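Local coordinates for ThiJ/PfpI family protein (Francisella tularensis subsp. novicida, PDB 4P5P) that is a virulence factor of the HSP31-like DJ-1/PfpI family, a probable cysteine protease that may also act as a glyoxalase III, at residues I44-G49 with K80-L85; V7-D12 with H102-D107; V88-Y93 with H115-D120. One frame throughout, in Å; residues are numbered along the deposited sequence. Where two conformers were deposited one is given.

Contact 1: I44-G49 with K80-L85; sequences IVSIMG and KNSTSL
Ser46 makes the central backbone link to the 80-85 segment, with a bond on each side of Ser84. Its N donates to Thr83 O (3.0 Å), and its O accepts from Leu85 N (2.8 Å), as in a regular parallel pairing. Ser84 CA-H also leans on that carbonyl, with CA 3.3 Å from Ser46 O. One step back the pairing opens: a water donates to Ile44 O and accepts from Thr83 N, filling the place of the next direct bond.

Three serine hydroxyls add a polar layer. Ser46 OG, set between the backbone N and the carbonyl carbon (chi1 68°), is hydrogen-bonded to Ser82 OG at 2.7 Å and also takes a weak bond from Gly49 N, while Ser82 OG is bonded to Gly50 O as well. Ser84 OG lies anti to its backbone N (chi1 171°), from where it donates to Ile47 O at 2.8 Å, coming in 42° above the carbonyl plane; Ser84 OG is also hydrogen-bonded to Arg86 N. Gly49, with no side chain, can pass close to the partner chain, its CA 3.2 Å from Ser82 O.

The apolar contacts gather at Leu85. Val45 CG2 meets Leu85 CD1 at 3.9 Å, the two side chains crossing at about a right angle, and Ile47 CD1 reaches Leu85 CD2 more loosely at 4.2 Å. Ile114 and Lys117 of helix 112-123 also touch Leu85, tying this cluster to the helix layer.

Strand 83-84 is the outermost strand of the main sheet on this side, and helices 64-71 and 73-80 link it to its parallel neighbour 40-46. The arrangement is a beta-alpha-beta crossover at the edge of a flavodoxin-like sheet.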
loop_
_atom_site.group_PDB
_atom_site.type_symbol
_atom_site.label_atom_id
_atom_site.label_comp_id
_atom_site.label_asym_id
_atom_site.label_seq_id
_atom_site.Cartn_x
_atom_site.Cartn_y
_atom_site.Cartn_z
ATOM N N ILE A 44 11.034 -0.897 5.975
ATOM C CA ILE A 44 10.314 0.067 5.158
ATOM C C ILE A 44 11.182 0.526 3.998
ATOM O O ILE A 44 12.363 0.821 4.188
ATOM C CB ILE A 44 9.898 1.286 6.006
ATOM C CG1 ILE A 44 8.955 0.849 7.132
ATOM C CG2 ILE A 44 9.233 2.363 5.151
ATOM C CD1 ILE A 44 8.770 1.895 8.222
ATOM N N VAL A 45 10.591 0.572 2.810
ATOM C CA VAL A 45 11.238 1.130 1.628
ATOM C C VAL A 45 10.278 2.022 0.867
ATOM O O VAL A 45 9.059 1.949 1.051
ATOM C CB VAL A 45 11.751 0.041 0.666
ATOM C CG1 VAL A 45 12.812 -0.801 1.349
ATOM C CG2 VAL A 45 10.609 -0.822 0.147
ATOM N N SER A 46 10.832 2.866 0.007
ATOM C CA SER A 46 10.037 3.627 -0.936
ATOM C C SER A 46 10.436 3.249 -2.346
ATOM O O SER A 46 11.419 2.553 -2.557
ATOM C CB SER A 46 10.222 5.125 -0.725
ATOM O OG SER A 46 11.538 5.543 -1.062
ATOM N N ILE A 47 9.671 3.705 -3.313
ATOM C CA ILE A 47 9.983 3.405 -4.703
ATOM C C ILE A 47 11.370 3.916 -5.085
ATOM O O ILE A 47 12.172 3.172 -5.650
ATOM C CB ILE A 47 8.930 4.012 -5.631
ATOM C CG1 ILE A 47 7.574 3.330 -5.420
ATOM C CG2 ILE A 47 9.352 3.869 -7.094
ATOM C CD1 ILE A 47 7.547 1.815 -5.684
ATOM N N MET A 48 11.670 5.168 -4.775
ATOM C CA MET A 48 12.890 5.791 -5.290
ATOM C C MET A 48 13.998 5.838 -4.246
ATOM O O MET A 48 15.156 6.082 -4.571
ATOM C CB MET A 48 12.602 7.209 -5.788
ATOM C CG MET A 48 11.778 7.283 -7.071
ATOM S SD MET A 48 12.561 6.560 -8.528
ATOM C CE MET A 48 14.162 7.354 -8.504
ATOM N N GLY A 49 13.653 5.590 -2.993
ATOM C CA GLY A 49 14.598 5.829 -1.914
ATOM C C GLY A 49 14.636 7.322 -1.610
ATOM O O GLY A 49 14.001 8.138 -2.301
ATOM N N LYS A 80 13.497 10.252 5.912
ATOM C CA LYS A 80 14.366 11.189 5.199
ATOM C C LYS A 80 15.274 10.491 4.189
ATOM O O LYS A 80 15.508 11.004 3.090
ATOM C CB LYS A 80 15.217 11.972 6.194
ATOM C CG LYS A 80 16.069 13.071 5.538
ATOM C CD LYS A 80 15.188 14.030 4.694
ATOM C CE LYS A 80 15.956 15.174 4.075
ATOM N N ASN A 81 15.775 9.324 4.586
ATOM C CA ASN A 81 16.814 8.590 3.860
ATOM C C ASN A 81 16.388 7.145 3.661
ATOM O O ASN A 81 17.073 6.218 4.082
ATOM C CB ASN A 81 18.156 8.638 4.618
ATOM C CG ASN A 81 18.821 9.996 4.548
ATOM O OD1 ASN A 81 19.030 10.553 3.461
ATOM N ND2 ASN A 81 19.159 10.539 5.710
ATOM N N SER A 82 15.258 6.945 3.008
ATOM C CA SER A 82 14.757 5.591 2.825
ATOM C C SER A 82 15.571 4.803 1.806
ATOM O O SER A 82 16.155 5.350 0.863
ATOM C CB SER A 82 13.286 5.611 2.405
ATOM O OG SER A 82 13.093 6.086 1.092
ATOM N N THR A 83 15.584 3.500 2.018
ATOM C CA THR A 83 16.079 2.555 1.037
ATOM C C THR A 83 15.056 2.411 -0.099
ATOM O O THR A 83 13.838 2.452 0.136
ATOM C CB THR A 83 16.348 1.206 1.710
ATOM O OG1 THR A 83 17.308 1.391 2.757
ATOM C CG2 THR A 83 16.856 0.184 0.713
ATOM N N SER A 84 15.544 2.273 -1.330
ATOM C CA SER A 84 14.684 2.024 -2.477
ATOM C C SER A 84 14.282 0.548 -2.553
ATOM O O SER A 84 15.061 -0.349 -2.214
ATOM C CB SER A 84 15.385 2.422 -3.777
ATOM O OG SER A 84 14.635 1.980 -4.904
ATOM N N LEU A 85 13.065 0.309 -3.024
ATOM C CA LEU A 85 12.591 -1.036 -3.319
ATOM C C LEU A 85 13.569 -1.815 -4.204
ATOM O O LEU A 85 13.740 -3.017 -4.043
ATOM C CB LEU A 85 11.220 -0.951 -3.991
ATOM C CG LEU A 85 10.523 -2.267 -4.333
ATOM C CD1 LEU A 85 10.160 -3.036 -3.078
ATOM C CD2 LEU A 85 9.297 -1.996 -5.194
HETATM O O HOH W 1 14.267 2.620 4.393
#

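Contact 2: V7-D12 with H102-D107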
loop_
_atom_site.group_PDB
_atom_site.type_symbol
_atom_site.label_atom_id
_atom_site.label_comp_id
_atom_site.label_asym_id
_atom_site.label_seq_id
_atom_site.Cartn_x
_atom_site.Cartn_y
_atom_site.Cartn_z
ATOM N N VAL A 7 6.059 -0.861 1.743
ATOM C CA VAL A 7 6.452 -0.072 0.588
ATOM C C VAL A 7 5.608 1.191 0.449
ATOM O O VAL A 7 4.380 1.138 0.459
ATOM C CB VAL A 7 6.304 -0.900 -0.716
ATOM C CG1 VAL A 7 6.757 -0.108 -1.930
ATOM C CG2 VAL A 7 7.095 -2.190 -0.629
ATOM N N THR A 8 6.278 2.332 0.277
ATOM C CA THR A 8 5.602 3.607 0.078
ATOM C C THR A 8 5.893 4.195 -1.281
ATOM O O THR A 8 6.902 3.866 -1.920
ATOM C CB THR A 8 6.018 4.678 1.092
ATOM O OG1 THR A 8 7.302 5.204 0.722
ATOM C CG2 THR A 8 6.063 4.124 2.508
ATOM N N THR A 9 4.999 5.078 -1.704
ATOM C CA THR A 9 5.237 5.936 -2.845
ATOM C C THR A 9 6.427 6.877 -2.618
ATOM O O THR A 9 6.800 7.149 -1.477
ATOM C CB THR A 9 3.969 6.776 -3.154
ATOM O OG1 THR A 9 4.132 7.485 -4.382
ATOM C CG2 THR A 9 3.697 7.766 -2.038
ATOM N N SER A 10 6.985 7.368 -3.734
ATOM C CA SER A 10 7.989 8.435 -3.747
ATOM C C SER A 10 7.484 9.672 -4.500
ATOM O O SER A 10 8.206 10.672 -4.640
ATOM C CB SER A 10 9.288 7.928 -4.388
ATOM O OG SER A 10 9.934 6.997 -3.533
ATOM N N HIS A 11 6.254 9.588 -5.007
ATOM C CA HIS A 11 5.693 10.631 -5.864
ATOM C C HIS A 11 4.994 11.732 -5.079
ATOM O O HIS A 11 4.046 11.459 -4.344
ATOM C CB HIS A 11 4.711 10.028 -6.851
ATOM C CG HIS A 11 4.342 10.958 -7.960
ATOM N ND1 HIS A 11 5.083 11.070 -9.116
ATOM C CD2 HIS A 11 3.321 11.839 -8.080
ATOM C CE1 HIS A 11 4.524 11.971 -9.903
ATOM N NE2 HIS A 11 3.461 12.463 -9.292
ATOM N N ASP A 12 5.446 12.975 -5.242
ATOM C CA ASP A 12 5.023 14.045 -4.336
ATOM C C ASP A 12 4.159 15.144 -4.941
ATOM O O ASP A 12 3.838 16.098 -4.245
ATOM C CB ASP A 12 6.251 14.706 -3.677
ATOM C CG ASP A 12 7.149 15.447 -4.667
ATOM O OD1 ASP A 12 7.038 15.239 -5.882
ATOM O OD2 ASP A 12 8.018 16.222 -4.218
ATOM N N HIS A 102 -2.310 9.287 -2.467
ATOM C CA HIS A 102 -2.512 9.464 -3.901
ATOM C C HIS A 102 -1.226 9.362 -4.721
ATOM O O HIS A 102 -1.290 9.044 -5.899
ATOM C CB HIS A 102 -3.185 10.802 -4.174
ATOM C CG HIS A 102 -4.664 10.792 -3.955
ATOM N ND1 HIS A 102 -5.238 11.080 -2.732
ATOM C CD2 HIS A 102 -5.689 10.517 -4.798
ATOM C CE1 HIS A 102 -6.553 11.017 -2.845
ATOM N NE2 HIS A 102 -6.852 10.679 -4.089
ATOM N N GLY A 103 -0.066 9.584 -4.105
ATOM C CA GLY A 103 1.186 9.518 -4.849
ATOM C C GLY A 103 1.357 8.196 -5.567
ATOM O O GLY A 103 1.919 8.135 -6.665
ATOM N N THR A 104 0.853 7.136 -4.948
ATOM C CA THR A 104 0.946 5.779 -5.486
ATOM C C THR A 104 0.377 5.644 -6.895
ATOM O O THR A 104 0.798 4.767 -7.654
ATOM C CB THR A 104 0.200 4.766 -4.595
ATOM O OG1 THR A 104 -1.183 5.129 -4.516
ATOM C CG2 THR A 104 0.768 4.716 -3.189
ATOM N N MET A 105 -0.593 6.485 -7.242
ATOM C CA MET A 105 -1.249 6.373 -8.540
ATOM C C MET A 105 -0.286 6.667 -9.682
ATOM O O MET A 105 -0.515 6.225 -10.808
ATOM C CB MET A 105 -2.455 7.310 -8.607
ATOM C CG MET A 105 -3.549 6.917 -7.639
ATOM S SD MET A 105 -4.400 5.379 -8.070
ATOM C CE MET A 105 -5.526 5.934 -9.341
ATOM N N TRP A 106 0.804 7.379 -9.380
ATOM C CA TRP A 106 1.762 7.794 -10.407
ATOM C C TRP A 106 3.046 6.969 -10.426
ATOM O O TRP A 106 3.773 7.025 -11.412
ATOM C CB TRP A 106 2.119 9.272 -10.236
ATOM C CG TRP A 106 1.033 10.194 -10.693
ATOM C CD1 TRP A 106 0.826 10.639 -11.963
ATOM C CD2 TRP A 106 -0.001 10.785 -9.890
ATOM N NE1 TRP A 106 -0.271 11.468 -12.009
ATOM C CE2 TRP A 106 -0.796 11.579 -10.751
ATOM C CE3 TRP A 106 -0.335 10.726 -8.531
ATOM C CZ2 TRP A 106 -1.902 12.306 -10.297
ATOM C CZ3 TRP A 106 -1.437 11.456 -8.083
ATOM C CH2 TRP A 106 -2.203 12.233 -8.964
ATOM N N ASP A 107 3.352 6.225 -9.364
ATOM C CA ASP A 107 4.583 5.421 -9.402
ATOM C C ASP A 107 4.455 3.963 -8.964
ATOM O O ASP A 107 5.433 3.224 -9.046
ATOM C CB ASP A 107 5.722 6.100 -8.605
ATOM C CG ASP A 107 5.482 6.194 -7.105
ATOM O OD1 ASP A 107 4.392 5.868 -6.608
ATOM O OD2 ASP A 107 6.430 6.631 -6.410
#
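Asp107 and Trp106 hold Thr9, Ser10 and His11 in a loop-to-turn contact, part carboxylate grip and part aromatic stack, at the C-terminal edge of the main parallel sheet. The first segment runs off strand 2-8; the second follows strand 95-98. Both oxygens of Asp107 are used. OD1 is met on its syn side by Thr9 OG1 at 2.8 Å, the hydroxyl standing 28° out of the carboxylate plane, whereas OD2 takes Ser10 N on its syn lone pair at 2.8 Å in a nearly straight bond. Thr9 OG1, anti to its own backbone N (chi1 -172°), also accepts from His11 N at 3.1 Å, an ST turn that fixes the loop presented to Asp107.

Beyond the carboxylate, the His11 ring lies over Trp106 as an offset stack with the five-membered ring, planes 15° apart and centroids 4.6 Å apart. Trp106 CB sits squarely over the centre of the imidazole, 3.4 Å from its centroid, a CH-pi contact. Gly103 brings bare backbone against the loop, its CA 3.5 Å from His11 O.

His102 NE2 is hydrogen-bonded to Glu163 OE2, and the His102 ring meets that of His133, next to Cys132, which is oxidised to 3-sulfinoalanine. Such loops at the C-terminal ends of the parallel strands probably frame the active site, as in other DJ-1/PfpI proteins.

Contact 3: V88-Y93 with H115-D120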
loop_
_atom_site.group_PDB
_atom_site.type_symbol
_atom_site.label_atom_id
_atom_site.label_comp_id
_atom_site.label_asym_id
_atom_site.label_seq_id
_atom_site.Cartn_x
_atom_site.Cartn_y
_atom_site.Cartn_z
ATOM N N VAL A 88 16.374 -4.025 -2.190
ATOM C CA VAL A 88 16.150 -5.073 -1.204
ATOM C C VAL A 88 16.056 -6.423 -1.882
ATOM O O VAL A 88 15.679 -6.528 -3.049
ATOM C CB VAL A 88 14.885 -4.821 -0.368
ATOM C CG1 VAL A 88 15.038 -3.531 0.407
ATOM C CG2 VAL A 88 13.664 -4.783 -1.244
ATOM N N ASN A 89 16.436 -7.453 -1.141
ATOM C CA ASN A 89 16.258 -8.817 -1.600
ATOM C C ASN A 89 14.977 -9.386 -1.035
ATOM O O ASN A 89 14.882 -9.690 0.154
ATOM C CB ASN A 89 17.435 -9.695 -1.207
ATOM C CG ASN A 89 17.442 -11.008 -1.960
ATOM O OD1 ASN A 89 16.391 -11.598 -2.196
ATOM N ND2 ASN A 89 18.627 -11.454 -2.369
ATOM N N ILE A 90 14.002 -9.563 -1.920
ATOM C CA ILE A 90 12.666 -9.988 -1.534
ATOM C C ILE A 90 12.637 -11.373 -0.865
ATOM O O ILE A 90 11.728 -11.663 -0.086
ATOM C CB ILE A 90 11.741 -9.977 -2.765
ATOM C CG1 ILE A 90 10.274 -10.055 -2.363
ATOM C CG2 ILE A 90 12.130 -11.089 -3.748
ATOM C CD1 ILE A 90 9.789 -8.913 -1.480
ATOM N N LYS A 91 13.651 -12.197 -1.130
ATOM C CA LYS A 91 13.725 -13.547 -0.572
ATOM C C LYS A 91 13.716 -13.544 0.955
ATOM O O LYS A 91 13.313 -14.522 1.588
ATOM C CB LYS A 91 14.992 -14.254 -1.073
ATOM C CG LYS A 91 15.109 -14.342 -2.588
ATOM C CD LYS A 91 14.020 -15.204 -3.182
ATOM C CE LYS A 91 14.248 -15.462 -4.666
ATOM N NZ LYS A 91 13.165 -16.322 -5.237
ATOM N N GLU A 92 14.149 -12.424 1.527
ATOM C CA GLU A 92 14.267 -12.274 2.975
ATOM C C GLU A 92 12.916 -12.080 3.670
ATOM O O GLU A 92 12.820 -12.182 4.902
ATOM C CB GLU A 92 15.171 -11.080 3.299
ATOM C CG GLU A 92 16.625 -11.232 2.867
ATOM C CD GLU A 92 17.511 -11.806 3.963
ATOM O OE1 GLU A 92 18.383 -12.641 3.639
ATOM O OE2 GLU A 92 17.336 -11.423 5.147
ATOM N N TYR A 93 11.874 -11.803 2.888
ATOM C CA TYR A 93 10.588 -11.368 3.448
ATOM C C TYR A 93 9.474 -12.393 3.280
ATOM O O TYR A 93 9.467 -13.179 2.337
ATOM C CB TYR A 93 10.182 -10.025 2.807
ATOM C CG TYR A 93 11.186 -8.950 3.124
ATOM C CD1 TYR A 93 11.140 -8.272 4.327
ATOM C CD2 TYR A 93 12.228 -8.663 2.247
ATOM C CE1 TYR A 93 12.081 -7.320 4.640
ATOM C CE2 TYR A 93 13.169 -7.713 2.554
ATOM C CZ TYR A 93 13.099 -7.050 3.747
ATOM O OH TYR A 93 14.045 -6.104 4.057
ATOM N N HIS A 115 6.299 -5.469 -9.638
ATOM C CA HIS A 115 5.797 -6.641 -10.364
ATOM C C HIS A 115 6.577 -7.904 -10.017
ATOM O O HIS A 115 5.984 -8.923 -9.661
ATOM C CB HIS A 115 5.859 -6.421 -11.881
ATOM C CG HIS A 115 5.046 -5.260 -12.370
ATOM N ND1 HIS A 115 5.130 -4.791 -13.664
ATOM C CD2 HIS A 115 4.154 -4.459 -11.734
ATOM C CE1 HIS A 115 4.307 -3.764 -13.810
ATOM N NE2 HIS A 115 3.716 -3.535 -12.652
ATOM N N SER A 116 7.906 -7.839 -10.077
ATOM C CA SER A 116 8.719 -9.029 -9.835
ATOM C C SER A 116 8.700 -9.443 -8.358
ATOM O O SER A 116 8.657 -10.636 -8.048
ATOM C CB SER A 116 10.167 -8.824 -10.310
ATOM O OG SER A 116 10.815 -7.762 -9.656
ATOM N N LYS A 117 8.670 -8.481 -7.440
ATOM C CA LYS A 117 8.738 -8.849 -6.031
ATOM C C LYS A 117 7.407 -9.380 -5.524
ATOM O O LYS A 117 7.385 -10.291 -4.687
ATOM C CB LYS A 117 9.221 -7.658 -5.193
ATOM C CG LYS A 117 10.700 -7.365 -5.480
ATOM C CD LYS A 117 11.235 -6.111 -4.803
ATOM C CE LYS A 117 12.771 -6.039 -4.867
ATOM N NZ LYS A 117 13.332 -6.179 -6.244
ATOM N N VAL A 118 6.305 -8.834 -6.025
ATOM C CA VAL A 118 4.986 -9.385 -5.669
ATOM C C VAL A 118 4.894 -10.820 -6.190
ATOM O O VAL A 118 4.430 -11.700 -5.465
ATOM C CB VAL A 118 3.828 -8.523 -6.216
ATOM C CG1 VAL A 118 2.475 -9.228 -6.028
ATOM C CG2 VAL A 118 3.787 -7.175 -5.502
ATOM N N LEU A 119 5.359 -11.068 -7.424
ATOM C CA LEU A 119 5.398 -12.439 -7.951
ATOM C C LEU A 119 6.187 -13.381 -7.061
ATOM O O LEU A 119 5.792 -14.524 -6.851
ATOM C CB LEU A 119 6.014 -12.482 -9.357
ATOM C CG LEU A 119 5.121 -12.025 -10.486
ATOM C CD1 LEU A 119 5.955 -11.950 -11.746
ATOM C CD2 LEU A 119 3.930 -12.980 -10.677
ATOM N N ASP A 120 7.316 -12.914 -6.546
ATOM C CA ASP A 120 8.138 -13.768 -5.711
ATOM C C ASP A 120 7.396 -14.157 -4.427
ATOM O O ASP A 120 7.363 -15.325 -4.045
ATOM C CB ASP A 120 9.463 -13.071 -5.387
ATOM C CG ASP A 120 10.446 -13.988 -4.694
ATOM O OD1 ASP A 120 10.264 -14.223 -3.480
ATOM O OD2 ASP A 120 11.394 -14.466 -5.364
HETATM O O HOH W 2 16.160 -5.985 -5.727
HETATM O O HOH W 3 11.188 -16.839 -2.585
#
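A short 3-10 turn, residues 90-92, rests on helix 112-123, with Ile90 and Lys91 meeting Lys117 and Asp120 almost one helical turn apart. An Asx turn shapes its start: Asn89 OD1 accepts from Lys91 N at 3.0 Å. Ile90 packs between the two helix residues, CG1 against Lys117 CB at 3.9 Å and CG2 against Asp120 CG at 3.5 Å.

Lys91 bends at chi2 (-65°), and the side chains of Lys91 and Asp120 cross at about a right angle. The salt bridge is short, Lys91 NZ to the syn lone pair of Asp120 OD2 at 2.6 Å, and a water donates to Asp120 OD1 while binding NZ only weakly. The far end of Lys117 passes Val88, CE 3.5 Å from Val88 O, and turns at chi4 (53°), placing NZ where it bonds Asn113 OD1 and a water shared with Val88 O.

Val88 and Ile90 also touch Leu5 of strand 2-8, whereas Val118 of the helix packs on Val141 and Ile149. The turn, on its way from strand 83-84 to strand 95-98, is thus wedged between helix 112-123 and the sheet.

Contacts 1 and 2, with centres about 11 Å apart, share the sheet: strands 40-46 and 2-8 are neighbours, joined by Thr8 N to Val45 O at 2.9 Å. Past the strand ends Met48 N reaches Ser10 OG at 2.8 Å, coupling the two loops. Contact 1 meets contact 3 through Leu85 O, 3.3 Å from Lys117 CE, and through Val45 CG1 against Val88 CG1 at 3.6 Å; their centres are about 15 Å apart. Contacts 2 and 3 do not touch, their nearest atoms being about 7 Å apart. Contact 2 is the one whose residues, at His102, reach the probable active-site region around the oxidised Cys132.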